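Local coordinates for protein octopine dehydrogenase (Pecten maximus, PDB 3IQD) that catalyses the NADH-dependent reductive condensation of L-arginine with pyruvate to form D-octopine, and the reverse oxidation, at residues L32-D37 with E96-A101. Residues are numbered along the deposited sequence; the frame is centred on the assembly and turned at random.
Sequences LTLFAD and EGYFQA. With NAI (1,4-dihydronicotinamide adenine dinucleotide), chain B.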
loop_
_atom_site.group_PDB
_atom_site.type_symbol
_atom_site.label_atom_id
_atom_site.label_comp_id
_atom_site.label_asym_id
_atom_site.label_seq_id
_atom_site.Cartn_x
_atom_site.Cartn_y
_atom_site.Cartn_z
ATOM N N LEU A 32 -2.719 18.676 -0.332
ATOM C CA LEU A 32 -1.289 18.916 -0.505
ATOM C C LEU A 32 -0.720 18.046 -1.618
ATOM O O LEU A 32 -0.927 16.828 -1.643
ATOM C CB LEU A 32 -0.516 18.672 0.796
ATOM C CG LEU A 32 0.997 18.941 0.781
ATOM C CD1 LEU A 32 1.305 20.410 0.512
ATOM C CD2 LEU A 32 1.656 18.493 2.080
ATOM N N THR A 33 -0.011 18.684 -2.542
ATOM C CA THR A 33 0.738 17.961 -3.561
ATOM C C THR A 33 2.057 18.677 -3.838
ATOM O O THR A 33 2.072 19.865 -4.165
ATOM C CB THR A 33 -0.094 17.707 -4.855
ATOM O OG1 THR A 33 0.782 17.402 -5.947
ATOM C CG2 THR A 33 -0.937 18.906 -5.215
ATOM N N LEU A 34 3.158 17.946 -3.678
ATOM C CA LEU A 34 4.496 18.514 -3.838
ATOM C C LEU A 34 5.114 18.179 -5.191
ATOM O O LEU A 34 6.273 18.517 -5.437
ATOM C CB LEU A 34 5.428 18.027 -2.727
ATOM C CG LEU A 34 4.959 18.078 -1.273
ATOM C CD1 LEU A 34 5.743 17.055 -0.468
ATOM C CD2 LEU A 34 5.085 19.475 -0.675
ATOM N N PHE A 35 4.350 17.517 -6.061
ATOM C CA PHE A 35 4.823 17.194 -7.407
ATOM C C PHE A 35 4.883 18.444 -8.282
ATOM O O PHE A 35 3.893 18.837 -8.899
ATOM C CB PHE A 35 3.965 16.103 -8.053
ATOM C CG PHE A 35 4.505 15.600 -9.368
ATOM C CD1 PHE A 35 5.880 15.485 -9.585
ATOM C CD2 PHE A 35 3.634 15.212 -10.387
ATOM C CE1 PHE A 35 6.377 15.008 -10.805
ATOM C CE2 PHE A 35 4.123 14.732 -11.612
ATOM C CZ PHE A 35 5.496 14.631 -11.818
ATOM N N ALA A 36 6.063 19.058 -8.319
ATOM C CA ALA A 36 6.287 20.301 -9.051
ATOM C C ALA A 36 5.166 21.301 -8.762
ATOM O O ALA A 36 4.980 21.690 -7.609
ATOM C CB ALA A 36 6.440 20.029 -10.546
ATOM N N ASP A 37 4.417 21.693 -9.794
ATOM C CA ASP A 37 3.316 22.644 -9.641
ATOM C C ASP A 37 1.951 22.011 -9.908
ATOM O O ASP A 37 1.036 22.677 -10.398
ATOM C CB ASP A 37 3.511 23.853 -10.556
ATOM C CG ASP A 37 4.801 24.588 -10.289
ATOM O OD1 ASP A 37 5.121 24.842 -9.106
ATOM O OD2 ASP A 37 5.489 24.921 -11.274
ATOM N N GLU A 96 8.325 9.675 1.051
ATOM C CA GLU A 96 9.472 10.365 1.641
ATOM C C GLU A 96 9.291 11.885 1.629
ATOM O O GLU A 96 9.483 12.548 2.651
ATOM C CB GLU A 96 10.756 9.974 0.908
ATOM C CG GLU A 96 12.035 10.563 1.493
ATOM C CD GLU A 96 13.281 10.036 0.806
ATOM O OE1 GLU A 96 13.793 10.722 -0.101
ATOM O OE2 GLU A 96 13.735 8.928 1.154
ATOM N N GLY A 97 8.900 12.420 0.473
ATOM C CA GLY A 97 8.732 13.855 0.287
ATOM C C GLY A 97 7.688 14.491 1.184
ATOM O O GLY A 97 7.891 15.600 1.681
ATOM N N TYR A 98 6.569 13.794 1.381
ATOM C CA TYR A 98 5.486 14.291 2.232
ATOM C C TYR A 98 5.859 14.257 3.701
ATOM O O TYR A 98 5.593 15.219 4.422
ATOM C CB TYR A 98 4.173 13.546 1.979
ATOM C CG TYR A 98 3.623 13.836 0.608
ATOM C CD1 TYR A 98 2.989 15.044 0.332
ATOM C CD2 TYR A 98 3.772 12.917 -0.428
ATOM C CE1 TYR A 98 2.505 15.325 -0.944
ATOM C CE2 TYR A 98 3.292 13.186 -1.700
ATOM C CZ TYR A 98 2.662 14.392 -1.954
ATOM O OH TYR A 98 2.189 14.656 -3.217
ATOM N N PHE A 99 6.491 13.166 4.138
ATOM C CA PHE A 99 6.994 13.070 5.509
ATOM C C PHE A 99 7.980 14.202 5.826
ATOM O O PHE A 99 7.917 14.797 6.900
ATOM C CB PHE A 99 7.641 11.708 5.769
ATOM C CG PHE A 99 6.661 10.576 5.903
ATOM C CD1 PHE A 99 5.570 10.669 6.763
ATOM C CD2 PHE A 99 6.848 9.398 5.196
ATOM C CE1 PHE A 99 4.667 9.612 6.892
ATOM C CE2 PHE A 99 5.951 8.336 5.322
ATOM C CZ PHE A 99 4.864 8.443 6.172
ATOM N N GLN A 100 8.878 14.493 4.883
ATOM C CA GLN A 100 9.844 15.593 5.017
ATOM C C GLN A 100 9.168 16.973 5.072
ATOM O O GLN A 100 9.569 17.833 5.861
ATOM C CB GLN A 100 10.896 15.537 3.900
ATOM C CG GLN A 100 12.031 14.538 4.164
ATOM C CD GLN A 100 12.929 14.259 2.940
ATOM O OE1 GLN A 100 13.617 13.235 2.891
ATOM N NE2 GLN A 100 12.922 15.167 1.960
ATOM N N ALA A 101 8.138 17.167 4.249
ATOM C CA ALA A 101 7.413 18.439 4.192
ATOM C C ALA A 101 6.539 18.684 5.426
ATOM O O ALA A 101 6.433 19.818 5.907
ATOM C CB ALA A 101 6.574 18.528 2.916
HETATM P PA NAI B . -1.414 7.699 -9.207
HETATM O O1A NAI B . -0.472 7.012 -10.123
HETATM O O2A NAI B . -2.648 8.146 -9.891
HETATM O O5B NAI B . -0.664 8.940 -8.531
HETATM C C5B NAI B . 0.061 9.873 -9.291
HETATM C C4B NAI B . 0.531 10.925 -8.301
HETATM O O4B NAI B . 1.792 10.571 -7.760
HETATM C C3B NAI B . 0.714 12.293 -8.921
HETATM O O3B NAI B . -0.487 13.011 -8.911
HETATM C C2B NAI B . 1.742 12.914 -8.007
HETATM O O2B NAI B . 1.109 13.574 -6.934
HETATM C C1B NAI B . 2.553 11.729 -7.496
HETATM N N9A NAI B . 3.839 11.672 -8.223
HETATM C C8A NAI B . 4.080 11.101 -9.451
HETATM N N7A NAI B . 5.386 11.275 -9.766
HETATM C C5A NAI B . 5.983 11.954 -8.763
HETATM C C6A NAI B . 7.294 12.388 -8.575
HETATM N N6A NAI B . 8.267 11.823 -9.280
HETATM N N1A NAI B . 7.623 13.078 -7.418
HETATM C C2A NAI B . 6.654 13.322 -6.454
HETATM N N3A NAI B . 5.352 12.885 -6.648
HETATM C C4A NAI B . 5.023 12.210 -7.785
HETATM O O3 NAI B . -1.755 6.749 -7.951
HETATM P PN NAI B . -3.263 6.356 -7.541
HETATM O O1N NAI B . -3.951 5.822 -8.732
HETATM O O2N NAI B . -3.909 7.461 -6.778
HETATM O O5D NAI B . -2.972 5.135 -6.542
HETATM C C5D NAI B . -2.347 5.365 -5.297
HETATM C C4D NAI B . -1.765 4.060 -4.775
HETATM O O4D NAI B . -2.810 3.128 -4.580
HETATM C C3D NAI B . -0.785 3.450 -5.764
HETATM O O3D NAI B . 0.348 3.018 -5.053
HETATM C C2D NAI B . -1.508 2.262 -6.365
HETATM O O2D NAI B . -0.627 1.175 -6.531
HETATM C C1D NAI B . -2.605 1.954 -5.347
HETATM N N1N NAI B . -3.875 1.494 -5.956
HETATM C C2N NAI B . -4.445 2.121 -7.043
HETATM C C3N NAI B . -5.648 1.651 -7.586
HETATM C C7N NAI B . -6.504 2.567 -8.416
HETATM O O7N NAI B . -6.018 3.830 -8.812
HETATM N N7N NAI B . -7.724 2.159 -8.765
HETATM C C4N NAI B . -6.265 0.536 -7.009
HETATM C C5N NAI B . -5.693 -0.091 -5.903
HETATM C C6N NAI B . -4.495 0.407 -5.385
#
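L34 and Y98 have the nearest CA atoms across the two segments, 7.5 Å apart. Residues 32-37 leave the end of strand 27-32 and lead toward helix 38-46. Residues 96-101 belong to helix 95-102. The Y98 ring spans the distance between the helix and the loop. With CG anti to the carbonyl carbon (chi1 -67°), the ring leaves the helix and reaches the loop. The L34 side chain runs antiparallel to that of Y98 and passes alongside it. Its CD1 methyl lies over one face of the Y98 ring, 3.9 Å from the centroid, in a CH-pi contact. The same L34 CD1 is 3.8 Å from A101 CB and also lies near the G97 carbonyl. L32 CD2 adds an apolar contact with Y98 CD1 at 4.1 Å. This is the loop after the second strand of the Rossmann-type NAD-binding domain, where dinucleotide folds commonly hold the adenosine half of the cofactor. Beyond the ring, Y98 OH accepts a weak, long bond from L34 N at 3.5 Å, with an N-H...O angle of 163°. T33 CA meets the hydroxyl end of the ring, at its edge, 3.6 Å from Y98 OH. T33 OG1 is hydrogen-bonded to E38, which also bonds NADH. F35 turns away from the helix and lays one face over the NADH adenine, with F35 CD1 3.6 Å from C6A. Y98 also packs on C8 of strand 3-8 and L88 of strand 85-88.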